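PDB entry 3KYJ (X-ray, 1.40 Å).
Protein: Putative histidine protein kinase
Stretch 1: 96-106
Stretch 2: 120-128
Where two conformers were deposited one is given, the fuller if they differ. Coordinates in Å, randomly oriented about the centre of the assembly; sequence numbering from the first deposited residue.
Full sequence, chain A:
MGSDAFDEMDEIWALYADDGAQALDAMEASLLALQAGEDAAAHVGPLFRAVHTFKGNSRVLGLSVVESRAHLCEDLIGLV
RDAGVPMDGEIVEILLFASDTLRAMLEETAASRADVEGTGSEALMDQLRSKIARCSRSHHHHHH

Stretch 1, residues 96-106: LFASDTLRAML
Stretch 2, residues 120-128: GSEALMDQL

Residues 96-106 are helical throughout (phi/psi near -63/-42), and residues 122-128 form a second helix running roughly antiparallel to the first: the N-to-C directions differ by 150° and the axes approach to 10.6 Å. In the register, Ala-98 CA lies 6.8 Å from Leu-124 CA, and Thr-101 CA lies 7.1 Å from Ser-121 CA.

Phe-97 (chi1 178°, t; chi2 42°) directs its CB toward stretch 2. Its CD2 lies 3.8 Å from Leu-124 CD1, an apolar contact, and 3.5 Å from Gln-127 OE1; both approach the ring obliquely. Ala-98, one residue on, places CB 3.8 Å from the same Leu-124 CD1. Leu-124 (chi1 168°, t; chi2 64°, p) thus packs against both, and it is the residue most covered by the facing stretch, at 81 Å².

At Thr-101 (chi1 -62°, m), CG2 sits 3.8 Å from Ser-121 CB and 3.9 Å from Leu-124 CD2. Its OG1 donates to Phe-97 O (3.0 Å) and accepts from a water (2.8 Å), which also donates a weak bond to Gly-120 O (3.3 Å).

Met-105, extended (m, t, t), brings CE to 3.1 Å from Ser-121 OG (chi1 57°, p), a close contact. No direct hydrogen bond joins the stretches, which together bury 325 Å².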

# COMPACT_ATOMS: atom_id res chain seq x y z
N LEU A 96 -14.98 -5.80 13.85
CA LEU A 96 -15.55 -4.57 14.38
C LEU A 96 -14.75 -4.11 15.62
O LEU A 96 -14.42 -2.94 15.76
CB LEU A 96 -17.04 -4.70 14.72
CG LEU A 96 -17.95 -4.47 13.52
CD1 LEU A 96 -19.38 -4.88 13.88
CD2 LEU A 96 -17.88 -3.03 13.08
N PHE A 97 -14.43 -5.05 16.51
CA PHE A 97 -13.58 -4.77 17.67
C PHE A 97 -12.21 -4.27 17.18
O PHE A 97 -11.68 -3.28 17.69
CB PHE A 97 -13.46 -6.05 18.52
CG PHE A 97 -12.57 -5.94 19.73
CD1 PHE A 97 -12.60 -4.83 20.54
CD2 PHE A 97 -11.71 -6.96 20.03
CE1 PHE A 97 -11.76 -4.75 21.67
CE2 PHE A 97 -10.88 -6.89 21.15
CZ PHE A 97 -10.90 -5.78 21.94
N ALA A 98 -11.66 -4.93 16.17
CA ALA A 98 -10.40 -4.49 15.60
C ALA A 98 -10.49 -3.07 15.05
O ALA A 98 -9.56 -2.29 15.24
CB ALA A 98 -9.91 -5.44 14.54
N SER A 99 -11.59 -2.72 14.39
CA SER A 99 -11.69 -1.39 13.80
C SER A 99 -11.68 -0.34 14.91
O SER A 99 -11.02 0.68 14.77
CB SER A 99 -12.92 -1.27 12.88
OG SER A 99 -14.13 -1.25 13.58
N ASP A 100 -12.37 -0.61 16.02
CA ASP A 100 -12.38 0.34 17.13
C ASP A 100 -10.99 0.47 17.75
O ASP A 100 -10.57 1.57 18.13
CB ASP A 100 -13.38 -0.07 18.21
CG ASP A 100 -14.82 0.21 17.81
OD1 ASP A 100 -15.05 1.05 16.90
OD2 ASP A 100 -15.71 -0.41 18.42
N THR A 101 -10.29 -0.65 17.86
CA THR A 101 -8.95 -0.70 18.43
C THR A 101 -7.97 0.07 17.53
O THR A 101 -7.20 0.91 18.01
CB THR A 101 -8.49 -2.15 18.59
OG1 THR A 101 -9.36 -2.84 19.50
CG2 THR A 101 -7.04 -2.20 19.13
N LEU A 102 -8.03 -0.20 16.22
CA LEU A 102 -7.21 0.53 15.25
C LEU A 102 -7.47 2.04 15.26
O LEU A 102 -6.54 2.83 15.12
CB LEU A 102 -7.39 -0.05 13.86
CG LEU A 102 -6.86 -1.48 13.67
CD1 LEU A 102 -7.26 -2.04 12.30
CD2 LEU A 102 -5.34 -1.61 13.82
N ARG A 103 -8.73 2.43 15.47
CA ARG A 103 -9.10 3.84 15.50
C ARG A 103 -8.45 4.55 16.69
O ARG A 103 -7.99 5.68 16.58
CB ARG A 103 -10.62 4.01 15.57
CG ARG A 103 -11.09 5.46 15.61
CD ARG A 103 -11.11 6.10 14.23
NE ARG A 103 -12.08 5.45 13.35
CZ ARG A 103 -12.40 5.88 12.14
NH1 ARG A 103 -11.84 6.98 11.66
NH2 ARG A 103 -13.29 5.21 11.42
N ALA A 104 -8.43 3.88 17.84
CA ALA A 104 -7.76 4.42 19.02
C ALA A 104 -6.25 4.49 18.79
O ALA A 104 -5.58 5.45 19.21
CB ALA A 104 -8.09 3.57 20.25
N MET A 105 -5.68 3.47 18.15
CA MET A 105 -4.25 3.47 17.87
C MET A 105 -3.88 4.58 16.92
O MET A 105 -2.84 5.22 17.07
CB MET A 105 -3.82 2.19 17.22
CG MET A 105 -3.89 1.03 18.13
SD MET A 105 -3.32 -0.37 17.20
CE MET A 105 -3.20 -1.57 18.51
N LEU A 106 -4.73 4.81 15.93
CA LEU A 106 -4.52 5.86 14.95
C LEU A 106 -4.51 7.21 15.66
O LEU A 106 -3.64 8.03 15.41
CB LEU A 106 -5.63 5.84 13.89
CG LEU A 106 -5.59 6.96 12.84
CD1 LEU A 106 -4.34 6.86 12.01
CD2 LEU A 106 -6.83 6.94 11.95
N GLY A 120 -2.46 -2.82 25.37
CA GLY A 120 -3.90 -2.64 25.30
C GLY A 120 -4.59 -3.50 24.26
O GLY A 120 -5.79 -3.79 24.37
N SER A 121 -3.84 -3.94 23.25
CA SER A 121 -4.40 -4.71 22.14
C SER A 121 -3.98 -6.18 22.12
O SER A 121 -4.24 -6.91 21.17
CB SER A 121 -4.09 -4.02 20.79
OG SER A 121 -2.69 -3.85 20.61
N GLU A 122 -3.36 -6.66 23.21
CA GLU A 122 -2.99 -8.07 23.26
C GLU A 122 -4.23 -8.97 23.21
O GLU A 122 -4.19 -10.05 22.62
CB GLU A 122 -2.20 -8.38 24.54
CG GLU A 122 -0.76 -7.92 24.50
CD GLU A 122 -0.01 -8.16 25.81
OE1 GLU A 122 -0.35 -9.10 26.56
OE2 GLU A 122 0.94 -7.42 26.05
N ALA A 123 -5.34 -8.53 23.80
CA ALA A 123 -6.56 -9.34 23.77
C ALA A 123 -7.08 -9.51 22.34
O ALA A 123 -7.47 -10.60 21.93
CB ALA A 123 -7.64 -8.72 24.65
N LEU A 124 -7.05 -8.42 21.59
CA LEU A 124 -7.47 -8.47 20.20
C LEU A 124 -6.59 -9.45 19.45
O LEU A 124 -7.08 -10.24 18.64
CB LEU A 124 -7.38 -7.09 19.56
CG LEU A 124 -7.51 -7.09 18.03
CD1 LEU A 124 -8.90 -7.57 17.58
CD2 LEU A 124 -7.22 -5.71 17.48
N MET A 125 -5.28 -9.41 19.70
CA MET A 125 -4.39 -10.30 18.99
C MET A 125 -4.75 -11.76 19.31
O MET A 125 -4.78 -12.60 18.44
CB MET A 125 -2.92 -9.99 19.32
CG MET A 125 -2.44 -8.61 18.78
SD MET A 125 -2.43 -8.55 16.98
CE MET A 125 -0.92 -9.46 16.64
N ASP A 126 -4.98 -12.05 20.58
CA ASP A 126 -5.37 -13.41 20.93
C ASP A 126 -6.64 -13.86 20.20
O ASP A 126 -6.73 -14.99 19.73
CB ASP A 126 -5.58 -13.55 22.44
CG ASP A 126 -4.28 -13.68 23.22
OD1 ASP A 126 -3.20 -13.92 22.62
OD2 ASP A 126 -4.35 -13.60 24.46
N GLN A 127 -7.62 -12.96 20.09
CA GLN A 127 -8.90 -13.29 19.45
C GLN A 127 -8.70 -13.55 17.97
O GLN A 127 -9.24 -14.48 17.40
CB GLN A 127 -9.91 -12.17 19.66
CG GLN A 127 -10.40 -12.03 21.09
CD GLN A 127 -11.32 -10.84 21.28
OE1 GLN A 127 -12.04 -10.44 20.36
NE2 GLN A 127 -11.31 -10.27 22.48
N LEU A 128 -7.91 -12.71 17.33
CA LEU A 128 -7.62 -12.92 15.93
C LEU A 128 -6.90 -14.25 15.73
O LEU A 128 -7.27 -15.03 14.85
CB LEU A 128 -6.79 -11.77 15.36
CG LEU A 128 -7.53 -10.45 15.18
CD1 LEU A 128 -6.53 -9.32 15.09
CD2 LEU A 128 -8.43 -10.44 13.92
O HOH W 1 -8.01 -3.64 21.87